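Local coordinates for putative GH105 family protein (Salmonella enterica subsp. enterica serovar Paratyphi A, PDB 3QWT) that is of unknown function but, as a possible member of the GH105 family, probably cleaves unsaturated uronic acid residues from the non-reducing ends of oligosaccharides, at residues Thr105-Asn110 against Glu135-Trp140; Leu176-Ile181 against Val191-Tyr196; Trp236-Ile241 against Gln262-Gln267; His282-Asp287 against Phe353-Pro358. All coordinates share one frame; numbering follows the deposited sequence.

Contact 1 (Thr105-Asn110 against Glu135-Trp140); sequences TTKNVN and ETWAEW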
loop_
_atom_site.group_PDB
_atom_site.type_symbol
_atom_site.label_atom_id
_atom_site.label_comp_id
_atom_site.label_asym_id
_atom_site.label_seq_id
_atom_site.Cartn_x
_atom_site.Cartn_y
_atom_site.Cartn_z
ATOM N N THR A 105 26.074 -33.242 -13.141
ATOM C CA THR A 105 26.350 -34.266 -12.146
ATOM C C THR A 105 25.104 -34.528 -11.301
ATOM O O THR A 105 24.087 -33.845 -11.453
ATOM C CB THR A 105 27.475 -33.849 -11.191
ATOM O OG1 THR A 105 27.793 -34.955 -10.339
ATOM C CG2 THR A 105 27.024 -32.679 -10.327
ATOM N N THR A 106 25.194 -35.502 -10.394
ATOM C CA THR A 106 24.071 -35.839 -9.528
ATOM C C THR A 106 23.907 -34.822 -8.395
ATOM O O THR A 106 24.862 -34.156 -8.025
ATOM C CB THR A 106 24.196 -37.271 -8.945
ATOM O OG1 THR A 106 25.486 -37.430 -8.361
ATOM C CG2 THR A 106 24.012 -38.325 -10.056
ATOM N N LYS A 107 22.691 -34.716 -7.862
ATOM C CA LYS A 107 22.354 -33.688 -6.882
ATOM C C LYS A 107 22.565 -34.125 -5.434
ATOM O O LYS A 107 22.145 -35.206 -5.029
ATOM C CB LYS A 107 20.906 -33.223 -7.070
ATOM C CG LYS A 107 20.619 -32.577 -8.433
ATOM C CD LYS A 107 19.238 -31.902 -8.444
ATOM C CE LYS A 107 18.878 -31.376 -9.831
ATOM N NZ LYS A 107 18.595 -32.501 -10.785
ATOM N N ASN A 108 23.207 -33.257 -4.664
ATOM C CA ASN A 108 23.422 -33.481 -3.240
ATOM C C ASN A 108 23.875 -32.190 -2.565
ATOM O O ASN A 108 24.072 -31.172 -3.234
ATOM C CB ASN A 108 24.450 -34.592 -3.011
ATOM C CG ASN A 108 25.785 -34.293 -3.662
ATOM O OD1 ASN A 108 26.457 -33.314 -3.317
ATOM N ND2 ASN A 108 26.184 -35.143 -4.611
ATOM N N VAL A 109 24.067 -32.238 -1.247
ATOM C CA VAL A 109 24.373 -31.032 -0.480
ATOM C C VAL A 109 25.573 -30.299 -1.071
ATOM O O VAL A 109 25.600 -29.074 -1.099
ATOM C CB VAL A 109 24.584 -31.332 1.026
ATOM C CG1 VAL A 109 25.878 -32.121 1.270
ATOM C CG2 VAL A 109 24.602 -30.042 1.829
ATOM N N ASN A 110 26.546 -31.061 -1.571
ATOM C CA ASN A 110 27.810 -30.492 -2.076
ATOM C C ASN A 110 27.824 -30.017 -3.525
ATOM O O ASN A 110 28.339 -28.937 -3.831
ATOM C CB ASN A 110 28.964 -31.458 -1.849
ATOM C CG ASN A 110 29.289 -31.627 -0.364
ATOM O OD1 ASN A 110 29.123 -30.695 0.418
ATOM N ND2 ASN A 110 29.746 -32.819 0.020
ATOM N N GLU A 135 16.452 -23.044 -11.296
ATOM C CA GLU A 135 15.134 -23.512 -10.873
ATOM C C GLU A 135 15.167 -24.986 -10.508
ATOM O O GLU A 135 14.612 -25.400 -9.500
ATOM C CB GLU A 135 14.062 -23.289 -11.957
ATOM C CG GLU A 135 13.786 -21.845 -12.258
ATOM C CD GLU A 135 12.601 -21.660 -13.180
ATOM O OE1 GLU A 135 12.337 -22.568 -14.003
ATOM O OE2 GLU A 135 11.931 -20.609 -13.078
ATOM N N THR A 136 15.797 -25.788 -11.349
ATOM C CA THR A 136 15.753 -27.216 -11.112
ATOM C C THR A 136 16.411 -27.598 -9.784
ATOM O O THR A 136 15.822 -28.340 -8.991
ATOM C CB THR A 136 16.351 -27.987 -12.252
ATOM O OG1 THR A 136 15.710 -27.576 -13.472
ATOM C CG2 THR A 136 16.129 -29.468 -12.024
ATOM N N TRP A 137 17.595 -27.047 -9.524
ATOM C CA TRP A 137 18.366 -27.422 -8.338
ATOM C C TRP A 137 17.790 -26.831 -7.050
ATOM O O TRP A 137 17.781 -27.488 -6.008
ATOM C CB TRP A 137 19.844 -27.034 -8.503
ATOM C CG TRP A 137 20.667 -27.988 -9.378
ATOM C CD1 TRP A 137 20.576 -28.145 -10.727
ATOM C CD2 TRP A 137 21.717 -28.855 -8.946
ATOM N NE1 TRP A 137 21.504 -29.057 -11.163
ATOM C CE2 TRP A 137 22.208 -29.519 -10.085
ATOM C CE3 TRP A 137 22.295 -29.135 -7.698
ATOM C CZ2 TRP A 137 23.235 -30.448 -10.021
ATOM C CZ3 TRP A 137 23.322 -30.067 -7.637
ATOM C CH2 TRP A 137 23.779 -30.712 -8.790
ATOM N N ALA A 138 17.319 -25.591 -7.113
ATOM C CA ALA A 138 16.654 -25.012 -5.949
ATOM C C ALA A 138 15.371 -25.788 -5.661
ATOM O O ALA A 138 15.064 -26.083 -4.508
ATOM C CB ALA A 138 16.353 -23.526 -6.150
ATOM N N GLU A 139 14.621 -26.117 -6.708
ATOM C CA GLU A 139 13.396 -26.896 -6.520
ATOM C C GLU A 139 13.721 -28.243 -5.880
ATOM O O GLU A 139 12.955 -28.731 -5.044
ATOM C CB GLU A 139 12.646 -27.109 -7.840
ATOM C CG GLU A 139 11.673 -25.995 -8.196
ATOM C CD GLU A 139 10.587 -25.795 -7.126
ATOM O OE1 GLU A 139 9.787 -26.737 -6.892
ATOM O OE2 GLU A 139 10.545 -24.698 -6.517
ATOM N N TRP A 140 14.855 -28.838 -6.276
ATOM C CA TRP A 140 15.302 -30.097 -5.681
ATOM C C TRP A 140 15.608 -29.933 -4.192
ATOM O O TRP A 140 15.208 -30.757 -3.365
ATOM C CB TRP A 140 16.554 -30.613 -6.376
ATOM C CG TRP A 140 17.247 -31.717 -5.605
ATOM C CD1 TRP A 140 16.977 -33.047 -5.667
ATOM C CD2 TRP A 140 18.323 -31.571 -4.654
ATOM N NE1 TRP A 140 17.815 -33.745 -4.820
ATOM C CE2 TRP A 140 18.649 -32.862 -4.190
ATOM C CE3 TRP A 140 19.045 -30.477 -4.161
ATOM C CZ2 TRP A 140 19.662 -33.092 -3.248
ATOM C CZ3 TRP A 140 20.043 -30.705 -3.225
ATOM C CH2 TRP A 140 20.343 -32.005 -2.779
#

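Contact 2 (Leu176-Ile181 against Val191-Tyr196); sequences LPLAKI and VEEATY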
loop_
_atom_site.group_PDB
_atom_site.type_symbol
_atom_site.label_atom_id
_atom_site.label_comp_id
_atom_site.label_asym_id
_atom_site.label_seq_id
_atom_site.Cartn_x
_atom_site.Cartn_y
_atom_site.Cartn_z
ATOM N N LEU A 176 22.989 -21.325 1.794
ATOM C CA LEU A 176 23.247 -19.990 1.284
ATOM C C LEU A 176 22.867 -19.885 -0.197
ATOM O O LEU A 176 22.244 -18.912 -0.600
ATOM C CB LEU A 176 24.699 -19.575 1.528
ATOM C CG LEU A 176 25.064 -18.206 0.958
ATOM C CD1 LEU A 176 24.162 -17.120 1.522
ATOM C CD2 LEU A 176 26.496 -17.894 1.263
ATOM N N PRO A 177 23.244 -20.888 -1.013
ATOM C CA PRO A 177 22.811 -20.843 -2.419
ATOM C C PRO A 177 21.298 -20.773 -2.551
ATOM O O PRO A 177 20.784 -20.049 -3.402
ATOM C CB PRO A 177 23.331 -22.167 -2.991
ATOM C CG PRO A 177 24.539 -22.477 -2.156
ATOM C CD PRO A 177 24.263 -21.933 -0.777
ATOM N N LEU A 178 20.588 -21.521 -1.716
ATOM C CA LEU A 178 19.126 -21.521 -1.773
ATOM C C LEU A 178 18.538 -20.148 -1.439
ATOM O O LEU A 178 17.673 -19.647 -2.140
ATOM C CB LEU A 178 18.545 -22.580 -0.843
ATOM C CG LEU A 178 17.026 -22.539 -0.749
ATOM C CD1 LEU A 178 16.356 -22.847 -2.112
ATOM C CD2 LEU A 178 16.579 -23.513 0.315
ATOM N N ALA A 179 19.023 -19.551 -0.361
ATOM C CA ALA A 179 18.706 -18.171 -0.015
ATOM C C ALA A 179 18.956 -17.210 -1.184
ATOM O O ALA A 179 18.111 -16.380 -1.515
ATOM C CB ALA A 179 19.541 -17.743 1.179
ATOM N N LYS A 180 20.118 -17.303 -1.810
ATOM C CA LYS A 180 20.441 -16.316 -2.832
ATOM C C LYS A 180 19.452 -16.457 -3.990
ATOM O O LYS A 180 18.881 -15.465 -4.468
ATOM C CB LYS A 180 21.891 -16.438 -3.297
ATOM C CG LYS A 180 22.216 -15.643 -4.565
ATOM C CD LYS A 180 21.960 -14.155 -4.404
ATOM C CE LYS A 180 22.516 -13.362 -5.601
ATOM N NZ LYS A 180 22.248 -11.876 -5.566
ATOM N N ILE A 181 19.212 -17.697 -4.395
ATOM C CA ILE A 181 18.305 -17.959 -5.505
ATOM C C ILE A 181 16.892 -17.485 -5.176
ATOM O O ILE A 181 16.198 -16.950 -6.038
ATOM C CB ILE A 181 18.295 -19.460 -5.879
ATOM C CG1 ILE A 181 19.687 -19.874 -6.348
ATOM C CG2 ILE A 181 17.284 -19.730 -6.982
ATOM C CD1 ILE A 181 19.766 -21.297 -6.825
ATOM N N VAL A 191 13.690 -18.557 0.777
ATOM C CA VAL A 191 14.351 -17.807 1.825
ATOM C C VAL A 191 13.820 -18.216 3.192
ATOM O O VAL A 191 14.577 -18.272 4.159
ATOM C CB VAL A 191 14.145 -16.306 1.628
ATOM C CG1 VAL A 191 14.748 -15.539 2.793
ATOM C CG2 VAL A 191 14.756 -15.865 0.299
ATOM N N GLU A 192 12.520 -18.500 3.269
ATOM C CA GLU A 192 11.917 -18.936 4.531
ATOM C C GLU A 192 12.530 -20.285 4.919
ATOM O O GLU A 192 12.931 -20.503 6.068
ATOM C CB GLU A 192 10.378 -19.038 4.446
ATOM C CG GLU A 192 9.636 -17.712 4.585
ATOM C CD GLU A 192 10.230 -16.789 5.668
ATOM O OE1 GLU A 192 10.982 -15.866 5.288
ATOM O OE2 GLU A 192 9.954 -16.963 6.886
ATOM N N GLU A 193 12.634 -21.173 3.939
ATOM C CA GLU A 193 13.231 -22.477 4.164
ATOM C C GLU A 193 14.657 -22.299 4.663
ATOM O O GLU A 193 15.095 -22.968 5.603
ATOM C CB GLU A 193 13.224 -23.288 2.864
ATOM C CG GLU A 193 13.970 -24.608 2.967
ATOM C CD GLU A 193 13.334 -25.594 3.958
ATOM O OE1 GLU A 193 14.023 -26.547 4.379
ATOM O OE2 GLU A 193 12.144 -25.432 4.300
ATOM N N ALA A 194 15.377 -21.390 4.021
ATOM C CA ALA A 194 16.778 -21.149 4.356
ATOM C C ALA A 194 16.966 -20.673 5.817
ATOM O O ALA A 194 17.834 -21.149 6.537
ATOM C CB ALA A 194 17.390 -20.160 3.362
ATOM N N THR A 195 16.126 -19.741 6.239
ATOM C CA THR A 195 16.133 -19.232 7.606
ATOM C C THR A 195 15.815 -20.320 8.597
ATOM O O THR A 195 16.478 -20.440 9.637
ATOM C CB THR A 195 15.092 -18.136 7.758
ATOM O OG1 THR A 195 15.379 -17.130 6.789
ATOM C CG2 THR A 195 15.131 -17.522 9.180
ATOM N N TYR A 196 14.793 -21.115 8.285
ATOM C CA TYR A 196 14.473 -22.235 9.149
ATOM C C TYR A 196 15.672 -23.175 9.277
ATOM O O TYR A 196 16.024 -23.598 10.380
ATOM C CB TYR A 196 13.235 -22.978 8.681
ATOM C CG TYR A 196 12.935 -24.203 9.497
ATOM C CD1 TYR A 196 12.307 -24.096 10.739
ATOM C CD2 TYR A 196 13.304 -25.472 9.047
ATOM C CE1 TYR A 196 12.029 -25.209 11.502
ATOM C CE2 TYR A 196 13.025 -26.613 9.806
ATOM C CZ TYR A 196 12.388 -26.464 11.039
ATOM O OH TYR A 196 12.113 -27.566 11.807
#

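Contact 3 (Trp236-Ile241 against Gln262-Gln267); sequences WLTIVI and QVLNAQ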
loop_
_atom_site.group_PDB
_atom_site.type_symbol
_atom_site.label_atom_id
_atom_site.label_comp_id
_atom_site.label_asym_id
_atom_site.label_seq_id
_atom_site.Cartn_x
_atom_site.Cartn_y
_atom_site.Cartn_z
ATOM N N TRP A 236 32.827 -22.042 8.124
ATOM C CA TRP A 236 31.696 -21.968 7.209
ATOM C C TRP A 236 30.629 -21.060 7.800
ATOM O O TRP A 236 29.830 -20.475 7.076
ATOM C CB TRP A 236 31.071 -23.337 6.953
ATOM C CG TRP A 236 31.935 -24.259 6.270
ATOM C CD1 TRP A 236 32.126 -25.558 6.580
ATOM C CD2 TRP A 236 32.759 -23.984 5.135
ATOM N NE1 TRP A 236 33.023 -26.127 5.712
ATOM C CE2 TRP A 236 33.428 -25.180 4.812
ATOM C CE3 TRP A 236 32.999 -22.842 4.360
ATOM C CZ2 TRP A 236 34.341 -25.271 3.756
ATOM C CZ3 TRP A 236 33.902 -22.936 3.290
ATOM C CH2 TRP A 236 34.560 -24.138 3.009
ATOM N N LEU A 237 30.609 -20.948 9.121
ATOM C CA LEU A 237 29.578 -20.135 9.744
ATOM C C LEU A 237 29.993 -18.696 9.816
ATOM O O LEU A 237 29.181 -17.802 9.588
ATOM C CB LEU A 237 29.187 -20.662 11.121
ATOM C CG LEU A 237 27.923 -21.481 10.911
ATOM C CD1 LEU A 237 28.134 -22.876 11.439
ATOM C CD2 LEU A 237 26.711 -20.791 11.531
ATOM N N THR A 238 31.258 -18.473 10.144
ATOM C CA THR A 238 31.778 -17.127 10.183
ATOM C C THR A 238 31.650 -16.491 8.807
ATOM O O THR A 238 31.594 -15.270 8.685
ATOM C CB THR A 238 33.242 -17.120 10.571
ATOM O OG1 THR A 238 33.500 -18.231 11.434
ATOM C CG2 THR A 238 33.568 -15.839 11.277
ATOM N N ILE A 239 31.635 -17.330 7.775
ATOM C CA ILE A 239 31.466 -16.863 6.402
ATOM C C ILE A 239 29.999 -16.631 6.070
ATOM O O ILE A 239 29.639 -15.585 5.526
ATOM C CB ILE A 239 32.005 -17.890 5.408
ATOM C CG1 ILE A 239 33.540 -17.898 5.436
ATOM C CG2 ILE A 239 31.463 -17.589 4.022
ATOM C CD1 ILE A 239 34.190 -19.040 4.663
ATOM N N VAL A 240 29.159 -17.608 6.416
ATOM C CA VAL A 240 27.775 -17.628 5.965
ATOM C C VAL A 240 26.888 -16.624 6.696
ATOM O O VAL A 240 26.089 -15.913 6.081
ATOM C CB VAL A 240 27.161 -19.027 6.112
ATOM C CG1 VAL A 240 25.674 -18.958 5.948
ATOM C CG2 VAL A 240 27.730 -19.960 5.088
ATOM N N ILE A 241 27.010 -16.560 8.009
ATOM C CA ILE A 241 26.140 -15.662 8.752
ATOM C C ILE A 241 26.193 -14.227 8.197
ATOM O O ILE A 241 25.155 -13.589 8.007
ATOM C CB ILE A 241 26.433 -15.695 10.256
ATOM C CG1 ILE A 241 26.047 -17.069 10.814
ATOM C CG2 ILE A 241 25.657 -14.589 10.980
ATOM C CD1 ILE A 241 26.371 -17.268 12.282
ATOM N N GLN A 262 23.864 -12.456 17.245
ATOM C CA GLN A 262 24.241 -13.035 18.530
ATOM C C GLN A 262 25.046 -14.316 18.385
ATOM O O GLN A 262 26.063 -14.496 19.061
ATOM C CB GLN A 262 23.003 -13.316 19.382
ATOM C CG GLN A 262 23.331 -13.936 20.742
ATOM C CD GLN A 262 23.376 -15.470 20.714
ATOM O OE1 GLN A 262 23.979 -16.092 21.583
ATOM N NE2 GLN A 262 22.720 -16.075 19.734
ATOM N N VAL A 263 24.595 -15.206 17.507
ATOM C CA VAL A 263 25.318 -16.448 17.238
ATOM C C VAL A 263 26.712 -16.164 16.685
ATOM O O VAL A 263 27.710 -16.775 17.105
ATOM C CB VAL A 263 24.552 -17.321 16.243
ATOM C CG1 VAL A 263 25.445 -18.496 15.734
ATOM C CG2 VAL A 263 23.242 -17.793 16.880
ATOM N N LEU A 264 26.775 -15.222 15.747
ATOM C CA LEU A 264 28.046 -14.815 15.174
ATOM C C LEU A 264 28.972 -14.283 16.273
ATOM O O LEU A 264 30.144 -14.664 16.363
ATOM C CB LEU A 264 27.843 -13.753 14.097
ATOM C CG LEU A 264 29.153 -13.292 13.436
ATOM C CD1 LEU A 264 29.785 -14.436 12.672
ATOM C CD2 LEU A 264 28.907 -12.114 12.511
ATOM N N ASN A 265 28.437 -13.405 17.109
ATOM C CA ASN A 265 29.226 -12.816 18.188
ATOM C C ASN A 265 29.801 -13.842 19.152
ATOM O O ASN A 265 30.994 -13.840 19.433
ATOM C CB ASN A 265 28.403 -11.780 18.951
ATOM C CG ASN A 265 28.768 -10.372 18.571
ATOM O OD1 ASN A 265 29.623 -9.755 19.201
ATOM N ND2 ASN A 265 28.139 -9.859 17.516
ATOM N N ALA A 266 28.944 -14.720 19.655
ATOM C CA ALA A 266 29.385 -15.761 20.554
ATOM C C ALA A 266 30.542 -16.528 19.911
ATOM O O ALA A 266 31.502 -16.888 20.587
ATOM C CB ALA A 266 28.238 -16.692 20.888
ATOM N N GLN A 267 30.459 -16.767 18.602
ATOM C CA GLN A 267 31.545 -17.476 17.928
ATOM C C GLN A 267 32.809 -16.629 17.838
ATOM O O GLN A 267 33.886 -17.085 18.173
ATOM C CB GLN A 267 31.168 -17.962 16.525
ATOM C CG GLN A 267 32.240 -18.908 15.952
ATOM C CD GLN A 267 32.094 -19.164 14.466
ATOM O OE1 GLN A 267 32.044 -18.229 13.663
ATOM N NE2 GLN A 267 32.032 -20.437 14.091
#

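Contact 4 (His282-Asp287 against Phe353-Pro358); sequences HTLLDD and FYRHIP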
loop_
_atom_site.group_PDB
_atom_site.type_symbol
_atom_site.label_atom_id
_atom_site.label_comp_id
_atom_site.label_asym_id
_atom_site.label_seq_id
_atom_site.Cartn_x
_atom_site.Cartn_y
_atom_site.Cartn_z
ATOM N N HIS A 282 43.976 -23.451 15.307
ATOM C CA HIS A 282 44.179 -24.901 15.337
ATOM C C HIS A 282 43.013 -25.685 14.704
ATOM O O HIS A 282 41.840 -25.315 14.851
ATOM C CB HIS A 282 44.429 -25.369 16.770
ATOM C CG HIS A 282 45.618 -24.729 17.415
ATOM N ND1 HIS A 282 46.905 -25.201 17.244
ATOM C CD2 HIS A 282 45.720 -23.659 18.241
ATOM C CE1 HIS A 282 47.743 -24.451 17.935
ATOM N NE2 HIS A 282 47.050 -23.511 18.554
ATOM N N THR A 283 43.346 -26.767 14.002
ATOM C CA THR A 283 42.363 -27.528 13.233
ATOM C C THR A 283 41.310 -28.142 14.152
ATOM O O THR A 283 40.147 -28.311 13.765
ATOM C CB THR A 283 43.025 -28.596 12.336
ATOM O OG1 THR A 283 42.094 -29.023 11.340
ATOM C CG2 THR A 283 43.486 -29.797 13.153
ATOM N N LEU A 284 41.718 -28.479 15.370
ATOM C CA LEU A 284 40.760 -28.608 16.459
ATOM C C LEU A 284 40.961 -27.369 17.296
ATOM O O LEU A 284 42.001 -27.219 17.947
ATOM C CB LEU A 284 40.999 -29.854 17.289
ATOM C CG LEU A 284 40.162 -31.108 17.043
ATOM C CD1 LEU A 284 39.136 -30.915 15.948
ATOM C CD2 LEU A 284 41.067 -32.299 16.758
ATOM N N LEU A 285 39.968 -26.482 17.261
ATOM C CA LEU A 285 40.116 -25.121 17.758
ATOM C C LEU A 285 40.504 -25.050 19.220
ATOM O O LEU A 285 41.172 -24.108 19.629
ATOM C CB LEU A 285 38.833 -24.314 17.550
ATOM C CG LEU A 285 38.403 -24.010 16.108
ATOM C CD1 LEU A 285 36.967 -23.400 16.083
ATOM C CD2 LEU A 285 39.411 -23.093 15.407
ATOM N N ASP A 286 40.047 -26.019 20.009
ATOM C CA ASP A 286 40.318 -26.046 21.448
ATOM C C ASP A 286 41.448 -27.032 21.801
ATOM O O ASP A 286 41.605 -27.433 22.956
ATOM C CB ASP A 286 39.034 -26.361 22.231
ATOM C CG ASP A 286 38.422 -27.707 21.853
ATOM O OD1 ASP A 286 38.686 -28.215 20.738
ATOM O OD2 ASP A 286 37.666 -28.257 22.678
ATOM N N ASP A 287 42.234 -27.409 20.795
ATOM C CA ASP A 287 43.377 -28.303 20.979
ATOM C C ASP A 287 44.656 -27.638 20.448
ATOM O O ASP A 287 45.006 -27.785 19.281
ATOM C CB ASP A 287 43.129 -29.648 20.276
ATOM C CG ASP A 287 44.238 -30.663 20.536
ATOM O OD1 ASP A 287 45.310 -30.257 21.032
ATOM O OD2 ASP A 287 44.042 -31.866 20.235
ATOM N N PHE A 353 40.615 -38.515 14.613
ATOM C CA PHE A 353 40.223 -38.505 13.206
ATOM C C PHE A 353 40.503 -37.150 12.571
ATOM O O PHE A 353 40.974 -37.071 11.445
ATOM C CB PHE A 353 38.741 -38.865 13.056
ATOM C CG PHE A 353 38.171 -38.551 11.705
ATOM C CD1 PHE A 353 38.085 -39.528 10.725
ATOM C CD2 PHE A 353 37.716 -37.281 11.413
ATOM C CE1 PHE A 353 37.549 -39.237 9.474
ATOM C CE2 PHE A 353 37.178 -36.985 10.164
ATOM C CZ PHE A 353 37.094 -37.960 9.196
ATOM N N TYR A 354 40.206 -36.087 13.309
ATOM C CA TYR A 354 40.403 -34.733 12.816
ATOM C C TYR A 354 41.867 -34.354 12.838
ATOM O O TYR A 354 42.327 -33.581 11.998
ATOM C CB TYR A 354 39.585 -33.742 13.648
ATOM C CG TYR A 354 38.110 -33.900 13.404
ATOM C CD1 TYR A 354 37.491 -33.249 12.343
ATOM C CD2 TYR A 354 37.345 -34.733 14.201
ATOM C CE1 TYR A 354 36.146 -33.409 12.102
ATOM C CE2 TYR A 354 36.002 -34.907 13.967
ATOM C CZ TYR A 354 35.404 -34.237 12.918
ATOM O OH TYR A 354 34.065 -34.401 12.680
ATOM N N ARG A 355 42.592 -34.918 13.799
ATOM C CA ARG A 355 43.996 -34.596 13.994
ATOM C C ARG A 355 44.879 -35.076 12.846
ATOM O O ARG A 355 45.864 -34.423 12.519
ATOM C CB ARG A 355 44.502 -35.157 15.328
ATOM C CG ARG A 355 43.867 -34.495 16.549
ATOM C CD ARG A 355 44.279 -35.196 17.841
ATOM N NE ARG A 355 43.714 -34.552 19.027
ATOM C CZ ARG A 355 42.925 -35.163 19.912
ATOM N NH1 ARG A 355 42.599 -36.441 19.750
ATOM N NH2 ARG A 355 42.460 -34.495 20.962
ATOM N N HIS A 356 44.509 -36.190 12.221
ATOM C CA HIS A 356 45.362 -36.786 11.198
ATOM C C HIS A 356 44.874 -36.643 9.742
ATOM O O HIS A 356 45.247 -37.435 8.881
ATOM C CB HIS A 356 45.646 -38.252 11.538
ATOM C CG HIS A 356 46.133 -38.454 12.938
ATOM N ND1 HIS A 356 45.452 -39.217 13.862
ATOM C CD2 HIS A 356 47.227 -37.977 13.578
ATOM C CE1 HIS A 356 46.106 -39.205 15.009
ATOM N NE2 HIS A 356 47.188 -38.461 14.864
ATOM N N ILE A 357 44.054 -35.633 9.467
ATOM C CA ILE A 357 43.670 -35.328 8.091
ATOM C C ILE A 357 44.892 -34.871 7.284
ATOM O O ILE A 357 45.636 -34.004 7.724
ATOM C CB ILE A 357 42.588 -34.212 8.038
ATOM C CG1 ILE A 357 41.321 -34.652 8.768
ATOM C CG2 ILE A 357 42.270 -33.826 6.604
ATOM C CD1 ILE A 357 40.561 -35.740 8.062
ATOM N N PRO A 358 45.092 -35.441 6.086
ATOM C CA PRO A 358 46.219 -35.049 5.228
ATOM C C PRO A 358 46.174 -33.581 4.795
ATOM O O PRO A 358 45.084 -33.015 4.583
ATOM C CB PRO A 358 46.039 -35.932 3.993
ATOM C CG PRO A 358 45.131 -37.022 4.413
ATOM C CD PRO A 358 44.246 -36.466 5.451
#

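Contact 1 (Thr105-Asn110 against Glu135-Trp140)
Lys107 lies between the indoles of Trp137 and Trp140, two side chains from neighbouring turns of helix 131-143. The CH-pi contacts come first. CG of Lys107 stands over one face of Trp137, 3.5 Å from the centroid of the six-membered ring and 5° off its normal. Its CB sits over the five-membered ring of Trp140, 3.8 Å from that centroid. Chi1 of Trp140, 166°, puts CG anti to the backbone N, where CD of Lys107 rests against it at 3.5 Å. The two side chains run past each other in opposite directions.

The charged end adds a cation-pi interaction: NZ of Lys107 is 4.7 Å from the centroid of the Trp137 five-membered ring, over the face, after the chain bends at chi4 (70°). That ammonium and NE1 of Trp137 both hydrogen-bond to the C-terminal carboxylate of Phe381 of a second subunit, so the pair faces a subunit interface.

Plain packing completes the contact. CA of Asn108 comes within 3.4 Å of CH2 of Trp140, CG2 of Thr105 is 4.1 Å from CH2 of Trp137, and CG2 of Thr136 touches CE of Lys107.

The lysine chain thus lies in the angle between two inclined indole faces, with CH-pi contacts to both and cation-pi to Trp137 alone, joining the loop between helices 86-102 and 114-125 to an alpha/alpha-toroid helix.

Contact 2 (Leu176-Ile181 against Val191-Tyr196)
Ala179 sets its methyl against that of Ala194, with CB to CB at 3.9 Å, where helices 170-184 and 188-205 lie side by side. The small residues let the axes of the two segments approach to 8.3 Å, at 151° between their N-to-C directions, an antiparallel packing. Beside the alanines, CG2 of Val191 rests 3.8 Å from the carbonyl O of Ala179. On another part of the interface, CD2 of Leu178 meets CG of Glu193 at 3.9 Å, the two side chains crossing at a slant. The Glu193 chain then bends at chi2 (64°), and its carboxylate is paired elsewhere, with Arg147 and with Arg258 of a third subunit. Within the second helix, OG1 of Thr195 donates to O of Val191, which also accepts from N of Thr195 on the opposite face of the carbonyl plane.

The contact is thus made by van der Waals packing of methyl and methylene groups, with one methyl on a backbone carbonyl oxygen, which implies that close fit, not directed polar bonds, joins the helices.

Contact 3 (Trp236-Ile241 against Gln262-Gln267)
Leu237 opens the contact from helix 231-248, its CB lying 4.1 Å from NE2 of Gln267 on helix 255-272. Next comes Thr238, whose OG1 donates a short 2.7 Å hydrogen bond to OE1 of Gln267. The hydroxyl stands above the amide plane, 38° out of it, with a C=O...donor angle of 121°. The extended Gln267 chain brings the amide across to the other helix, where its NE2 donates to the backbone O of Asn234, also within hydrogen-bonding reach of Thr238 OG1; both polar atoms of this buried amide therefore have partners. CD1 of Leu264 packs near CA of Thr238. One turn further on, Ile241 divides its branches: CD1 reaches CG1 of Val263 at 3.8 Å, while CG2 lies 3.9 Å from CB of Leu264.

The axes of the two segments come within 10.2 Å, with 144° between their directions, an antiparallel pair in the alpha/alpha toroid. Around this pair, Phe198 of helix 188-205 packs on Leu237 and Ile241, whereas helix 294-309 places Phe300 on Thr238 and Ala307 on Leu264.

Contact 4 (His282-Asp287 against Phe353-Pro358)
Arg355, at the end of helix 351-355, joins a type I beta turn running from Leu284 to Asp287 in the loop that links helices 255-272 and 294-309 of the alpha/alpha toroid. From CB the chain leaves with CG anti to the carbonyl carbon (chi1 -67°), and CG touches CD2 of Leu284 at 3.6 Å. CD continues the extended chain and comes 4.1 Å from OD2 of Asp287. NE then donates to that same OD2 at 3.0 Å, and NH2 adds a second bond to it at 3.2 Å. The remaining nitrogen, NH1, forms a salt bridge with Asp352, so the guanidinium is paired with two carboxylates.

Leu284 also serves the neighbouring residue: its CD1 and CD2 both approach CB of Tyr354, at 3.7 Å each. The ring of Tyr354 leads away from the turn, its OH hydrogen-bonded to His215 and Gly348. Thr283 makes a looser contact, through CG2 with the carbonyl O of Tyr354.

The bridge is side-on and centred on one oxygen: OD2 of Asp287 lies in the guanidinium plane, while the carboxylate itself is turned 76° from that plane.

In the fold
Contacts 2 and 3 are buried helix-helix packings; contact 4, also buried, and contact 1, only partly buried, tie loop segments to helices farther from the chain's centre. Helix 131-143 links contacts 1 and 2, since Ala138 packs on Leu178 and Ile181. Contacts 2 and 3 do not touch, but helix 231-248 of contact 3 also packs on both helices of contact 2. The chemistry differs accordingly: small apolar groups in contact 2, a threonine-glutamine bond among aliphatics in contact 3, lysine against indoles in contact 1, and an arginine-aspartate bridge in contact 4. Contact 1 meets one neighbouring subunit; contacts 2 and 3 meet another, while contact 4, across the chain's centre from contact 2, touches none.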